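PDB 3P02: uncharacterized protein from Bacteroides ovatus, which is of unknown function, but combines an N-terminal domain placed in the E-set clan with a BT_3044-like C-terminal region. Local coordinates for residues A[22-27]-A[67-72]; A[183-188]-A[214-219]. All coordinates share one frame; numbering follows the deposited sequence. Where two conformers were deposited one is given.

Contact 1. Residues A[22-27]-A[67-72]; sequences WGVTDV and DILNFE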
loop_
_atom_site.group_PDB
_atom_site.type_symbol
_atom_site.label_atom_id
_atom_site.label_comp_id
_atom_site.label_asym_id
_atom_site.label_seq_id
_atom_site.Cartn_x
_atom_site.Cartn_y
_atom_site.Cartn_z
ATOM N N TRP A 22 4.552 8.853 8.834
ATOM C CA TRP A 22 3.857 8.012 9.808
ATOM C C TRP A 22 4.834 7.079 10.546
ATOM O O TRP A 22 4.399 6.180 11.270
ATOM C CB TRP A 22 2.709 7.228 9.153
ATOM C CG TRP A 22 1.696 8.104 8.467
ATOM C CD1 TRP A 22 1.449 8.169 7.127
ATOM C CD2 TRP A 22 0.834 9.075 9.083
ATOM N NE1 TRP A 22 0.476 9.106 6.869
ATOM C CE2 TRP A 22 0.074 9.673 8.052
ATOM C CE3 TRP A 22 0.621 9.491 10.408
ATOM C CZ2 TRP A 22 -0.892 10.656 8.306
ATOM C CZ3 TRP A 22 -0.336 10.466 10.658
ATOM C CH2 TRP A 22 -1.076 11.040 9.615
ATOM N N GLY A 23 6.134 7.346 10.401
ATOM C CA GLY A 23 7.196 6.609 11.087
ATOM C C GLY A 23 7.502 5.229 10.539
ATOM O O GLY A 23 8.151 4.422 11.216
ATOM N N VAL A 24 7.040 4.937 9.308
ATOM C CA VAL A 24 7.277 3.623 8.717
ATOM C C VAL A 24 8.054 3.769 7.409
ATOM O O VAL A 24 8.010 4.822 6.764
ATOM C CB VAL A 24 5.953 2.794 8.518
ATOM C CG1 VAL A 24 5.154 2.706 9.818
ATOM C CG2 VAL A 24 5.081 3.356 7.410
ATOM N N THR A 25 8.714 2.677 7.005
ATOM C CA THR A 25 9.400 2.558 5.725
ATOM C C THR A 25 8.520 1.706 4.826
ATOM O O THR A 25 8.198 0.571 5.184
ATOM C CB THR A 25 10.795 1.953 5.886
ATOM O OG1 THR A 25 11.612 2.885 6.598
ATOM C CG2 THR A 25 11.445 1.629 4.537
ATOM N N ASP A 26 8.139 2.244 3.667
ATOM C CA ASP A 26 7.302 1.495 2.739
ATOM C C ASP A 26 8.127 0.515 1.946
ATOM O O ASP A 26 9.232 0.837 1.504
ATOM C CB ASP A 26 6.578 2.446 1.768
ATOM C CG ASP A 26 5.565 3.364 2.419
ATOM O OD1 ASP A 26 5.127 3.065 3.567
ATOM O OD2 ASP A 26 5.158 4.347 1.760
ATOM N N VAL A 27 7.584 -0.695 1.778
ATOM C CA VAL A 27 8.231 -1.771 1.023
ATOM C C VAL A 27 7.307 -2.081 -0.137
ATOM O O VAL A 27 6.203 -2.573 0.072
ATOM C CB VAL A 27 8.495 -3.013 1.929
ATOM C CG1 VAL A 27 9.057 -4.170 1.102
ATOM C CG2 VAL A 27 9.472 -2.660 3.064
ATOM N N ASP A 67 1.984 -0.434 19.290
ATOM C CA ASP A 67 1.014 0.216 20.170
ATOM C C ASP A 67 1.427 1.657 20.444
ATOM O O ASP A 67 0.570 2.531 20.491
ATOM C CB ASP A 67 0.814 -0.551 21.495
ATOM C CG ASP A 67 0.136 -1.908 21.337
ATOM O OD1 ASP A 67 -0.659 -2.074 20.384
ATOM O OD2 ASP A 67 0.386 -2.798 22.179
ATOM N N ILE A 68 2.724 1.911 20.605
ATOM C CA ILE A 68 3.225 3.268 20.873
ATOM C C ILE A 68 3.129 4.130 19.607
ATOM O O ILE A 68 2.551 5.222 19.668
ATOM C CB ILE A 68 4.663 3.180 21.420
ATOM C CG1 ILE A 68 4.612 2.536 22.805
ATOM C CG2 ILE A 68 5.320 4.571 21.471
ATOM C CD1 ILE A 68 6.046 2.092 23.330
ATOM N N LEU A 69 3.667 3.642 18.477
ATOM C CA LEU A 69 3.617 4.377 17.216
ATOM C C LEU A 69 2.159 4.734 16.868
ATOM O O LEU A 69 1.863 5.881 16.529
ATOM C CB LEU A 69 4.249 3.532 16.086
ATOM C CG LEU A 69 4.176 4.113 14.668
ATOM C CD1 LEU A 69 5.172 5.257 14.487
ATOM C CD2 LEU A 69 4.406 3.021 13.624
ATOM N N ASN A 70 1.244 3.761 16.977
ATOM C CA ASN A 70 -0.171 4.000 16.651
ATOM C C ASN A 70 -0.767 5.118 17.490
ATOM O O ASN A 70 -1.409 6.012 16.935
ATOM C CB ASN A 70 -0.980 2.724 16.856
ATOM C CG ASN A 70 -0.846 1.784 15.694
ATOM O OD1 ASN A 70 -0.655 2.207 14.559
ATOM N ND2 ASN A 70 -0.960 0.487 15.955
ATOM N N PHE A 71 -0.556 5.089 18.800
ATOM C CA PHE A 71 -1.157 6.133 19.629
ATOM C C PHE A 71 -0.505 7.487 19.356
ATOM O O PHE A 71 -1.206 8.510 19.275
ATOM C CB PHE A 71 -1.102 5.777 21.122
ATOM C CG PHE A 71 -1.941 6.764 21.897
ATOM C CD1 PHE A 71 -3.330 6.701 21.855
ATOM C CD2 PHE A 71 -1.344 7.803 22.606
ATOM C CE1 PHE A 71 -4.110 7.659 22.499
ATOM C CE2 PHE A 71 -2.121 8.758 23.259
ATOM C CZ PHE A 71 -3.503 8.686 23.189
ATOM N N GLU A 72 0.830 7.507 19.274
ATOM C CA GLU A 72 1.553 8.754 19.066
ATOM C C GLU A 72 1.199 9.392 17.711
ATOM O O GLU A 72 1.144 10.614 17.625
ATOM C CB GLU A 72 3.071 8.546 19.223
ATOM C CG GLU A 72 3.416 8.175 20.663
ATOM C CD GLU A 72 4.898 8.050 20.976
ATOM O OE1 GLU A 72 5.715 8.118 20.029
ATOM O OE2 GLU A 72 5.230 7.782 22.152
#

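Contact 2. Residues A[183-188]-A[214-219]; sequences IKLNVV and LQFTGD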
loop_
_atom_site.group_PDB
_atom_site.type_symbol
_atom_site.label_atom_id
_atom_site.label_comp_id
_atom_site.label_asym_id
_atom_site.label_seq_id
_atom_site.Cartn_x
_atom_site.Cartn_y
_atom_site.Cartn_z
ATOM N N ILE A 183 -8.943 8.446 -6.079
ATOM C CA ILE A 183 -9.553 7.198 -5.662
ATOM C C ILE A 183 -8.453 6.153 -5.740
ATOM O O ILE A 183 -7.889 5.942 -6.822
ATOM C CB ILE A 183 -10.796 6.813 -6.493
ATOM C CG1 ILE A 183 -11.970 7.798 -6.171
ATOM C CG2 ILE A 183 -11.196 5.333 -6.212
ATOM C CD1 ILE A 183 -13.217 7.566 -6.958
ATOM N N LYS A 184 -8.131 5.540 -4.608
ATOM C CA LYS A 184 -7.104 4.488 -4.582
ATOM C C LYS A 184 -7.688 3.145 -4.966
ATOM O O LYS A 184 -8.756 2.744 -4.458
ATOM C CB LYS A 184 -6.494 4.371 -3.185
ATOM C CG LYS A 184 -5.131 3.666 -3.176
ATOM C CD LYS A 184 -4.436 3.751 -1.817
ATOM C CE LYS A 184 -4.048 5.149 -1.396
ATOM N NZ LYS A 184 -3.099 5.128 -0.249
ATOM N N LEU A 185 -6.984 2.425 -5.849
ATOM C CA LEU A 185 -7.345 1.065 -6.237
ATOM C C LEU A 185 -6.390 0.151 -5.471
ATOM O O LEU A 185 -5.173 0.208 -5.684
ATOM C CB LEU A 185 -7.255 0.863 -7.777
ATOM C CG LEU A 185 -8.546 1.193 -8.580
ATOM C CD1 LEU A 185 -9.245 2.442 -8.131
ATOM C CD2 LEU A 185 -8.327 1.126 -10.105
ATOM N N ASN A 186 -6.944 -0.595 -4.516
ATOM C CA ASN A 186 -6.220 -1.520 -3.639
ATOM C C ASN A 186 -6.111 -2.867 -4.314
ATOM O O ASN A 186 -6.948 -3.199 -5.143
ATOM C CB ASN A 186 -6.952 -1.615 -2.326
ATOM C CG ASN A 186 -7.241 -0.242 -1.769
ATOM O OD1 ASN A 186 -6.326 0.502 -1.438
ATOM N ND2 ASN A 186 -8.494 0.200 -1.854
ATOM N N VAL A 187 -5.096 -3.645 -3.962
ATOM C CA VAL A 187 -4.803 -4.904 -4.633
ATOM C C VAL A 187 -5.448 -6.138 -4.007
ATOM O O VAL A 187 -5.342 -6.344 -2.801
ATOM C CB VAL A 187 -3.242 -5.068 -4.671
ATOM C CG1 VAL A 187 -2.835 -6.451 -5.210
ATOM C CG2 VAL A 187 -2.585 -3.957 -5.492
ATOM N N VAL A 188 -6.008 -7.028 -4.864
ATOM C CA VAL A 188 -6.488 -8.342 -4.446
ATOM C C VAL A 188 -5.559 -9.394 -5.115
ATOM O O VAL A 188 -4.995 -10.257 -4.439
ATOM C CB VAL A 188 -7.986 -8.566 -4.790
ATOM C CG1 VAL A 188 -8.485 -9.888 -4.210
ATOM C CG2 VAL A 188 -8.855 -7.394 -4.271
ATOM N N LEU A 214 -13.100 -4.517 -8.965
ATOM C CA LEU A 214 -12.900 -4.377 -10.414
ATOM C C LEU A 214 -11.959 -5.425 -10.881
ATOM O O LEU A 214 -10.890 -5.601 -10.263
ATOM C CB LEU A 214 -12.314 -2.988 -10.785
ATOM C CG LEU A 214 -13.257 -1.791 -10.552
ATOM C CD1 LEU A 214 -12.461 -0.465 -10.576
ATOM C CD2 LEU A 214 -14.407 -1.788 -11.588
ATOM N N GLN A 215 -12.316 -6.099 -11.968
ATOM C CA GLN A 215 -11.432 -7.092 -12.568
ATOM C C GLN A 215 -11.075 -6.649 -13.970
ATOM O O GLN A 215 -11.972 -6.354 -14.757
ATOM C CB GLN A 215 -12.083 -8.481 -12.574
ATOM C CG GLN A 215 -11.209 -9.573 -13.202
ATOM C CD GLN A 215 -11.902 -10.912 -13.167
ATOM O OE1 GLN A 215 -12.843 -11.130 -12.401
ATOM N NE2 GLN A 215 -11.448 -11.846 -13.983
ATOM N N PHE A 216 -9.775 -6.587 -14.262
ATOM C CA PHE A 216 -9.268 -6.208 -15.581
ATOM C C PHE A 216 -9.050 -7.481 -16.376
ATOM O O PHE A 216 -8.090 -8.208 -16.115
ATOM C CB PHE A 216 -7.945 -5.426 -15.412
ATOM C CG PHE A 216 -8.131 -4.095 -14.739
ATOM C CD1 PHE A 216 -8.216 -3.998 -13.344
ATOM C CD2 PHE A 216 -8.270 -2.934 -15.489
ATOM C CE1 PHE A 216 -8.409 -2.764 -12.722
ATOM C CE2 PHE A 216 -8.429 -1.689 -14.863
ATOM C CZ PHE A 216 -8.517 -1.616 -13.474
ATOM N N THR A 217 -9.937 -7.781 -17.313
ATOM C CA THR A 217 -9.777 -9.020 -18.092
ATOM C C THR A 217 -8.830 -8.806 -19.266
ATOM O O THR A 217 -8.583 -7.676 -19.686
ATOM C CB THR A 217 -11.154 -9.517 -18.649
ATOM O OG1 THR A 217 -11.465 -8.789 -19.859
ATOM C CG2 THR A 217 -12.310 -9.427 -17.608
ATOM N N GLY A 218 -8.406 -9.898 -19.873
ATOM C CA GLY A 218 -7.605 -9.788 -21.092
ATOM C C GLY A 218 -8.437 -9.904 -22.359
ATOM O O GLY A 218 -7.879 -10.095 -23.451
ATOM N N ASP A 219 -9.794 -9.795 -22.227
ATOM C CA ASP A 219 -10.701 -9.944 -23.361
ATOM C C ASP A 219 -11.113 -8.622 -23.991
ATOM O O ASP A 219 -11.647 -7.746 -23.301
ATOM C CB ASP A 219 -11.978 -10.697 -22.951
ATOM C CG ASP A 219 -11.797 -12.143 -22.512
ATOM O OD1 ASP A 219 -10.748 -12.742 -22.841
ATOM O OD2 ASP A 219 -12.694 -12.664 -21.816
#

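Contact 1. Residues A[22-27]-A[67-72]
Leu69 reaches from helix 65-74 onto the chain just before strand 25-30. Its branched end lies against the backbone oxygen Trp22 O, with CD1 closest at 3.4 Å. The same methyl comes 4.2 Å from the alpha carbon Gly23 CA. CD2 also touches the next side chain, meeting the gamma methyl CG1 of Val24 at 3.9 Å. The side chains of Val24 and Leu69 cross at about a right angle, so they touch by one methyl each rather than along their length. The Leu69 side chain was modelled in two conformers, and these details belong to one of them.

The torsion of Leu69 explains its reach. CG stands anti to the backbone N, chi1 175°, which carries the fork out from the helix. On the other segment, Gly23 has a positive phi of 75°, a backbone shape that favours glycine. The alpha carbons of Gly23 and Leu69 are 7.4 Å apart, the nearest such pair between 22-27 and 67-72.

Further out, both segments are held by other parts of the fold. Val24 packs on Val148 and Arg150 of strand 146-154, and Thr25 and Val27 bond to that strand through their backbones. On the helix, Asn70 OD1 accepts a hydrogen bond from Phe82 N, and Phe82 also touches Val24. The Trp22 ring meets that of Phe74 near the helix end.

The contact thus joins a short helix to the lead-in of strand 25-30, which pairs in parallel with strand 146-154, in a region assigned to the E-set clan. Its chemistry is apolar contact plus a methyl beside a carbonyl. Such contacts have little directional preference, which is consistent with a leucine that adopts more than one conformer at a partly exposed site.

Contact 2. Residues A[183-188]-A[214-219]
Leu185 points its side chain at Leu214 and Phe216. Its CB still stands well back, 6.1 Å from the Leu214 methyl CD1. One bond further, CG has closed to 4.7 Å from that same Leu214 CD1. The fork then divides. The Leu185 methyl CD1 remains 5.0 Å from Leu214 CD1, so it takes little part across this pair of segments. The other methyl, CD2, does the touching. It lies nearly anti to CA about the CB-CG bond and so forms the far end of the side chain. Leu185 CD2 is 4.5 Å from Leu214 CD1, a loose methyl-to-methyl approach. The same CD2 meets the ring carbon CZ of Phe216 at 4.3 Å. It comes in at the edge of the ring, near the ring plane, and not over a face.

The two segments belong to one large antiparallel sheet of the BT_3044-like C-terminal region, but they are not paired. Strand 192-196 runs between strands 182-187 and 211-220. Its backbone bonds to Asn186 through Phe194 and to Leu214 through Val193. Leu185 therefore reaches past a whole strand, and the alpha carbons of Leu185 and Leu214 are 8.8 Å apart. Leu214 and Phe216 are two residues apart on their strand, and both offer an end to the same methyl.

The Phe216 ring has further aromatic company. It stacks on Phe157 and meets Tyr249 edge-to-face. Ile269 of strand 262-278 touches both Leu185 and Phe216, which are themselves buried. Beyond Phe216 the chain turns a corner at Gly218. Thr217 makes an ST turn there, its OG1 accepting from the backbone N of Asp219 at 3.1 Å.

The contacts follow one another along the chain: contact 1 is complete before contact 2 begins. Their centres are 28 Å apart, on opposite sides of the centre of the chain. Their nearest atoms are about 9 Å apart and do not touch. Contact 1 lies in the DUF4973 range and sets a helix against the approach to strand 25-30 of a mixed sheet. Contact 2 lies in the BT_3044-like range and bridges two strands of the ten-stranded antiparallel sheet. They share no sheet. Each therefore belongs to the packing of its own region, one partly buried and the other buried, within a single-chain assembly.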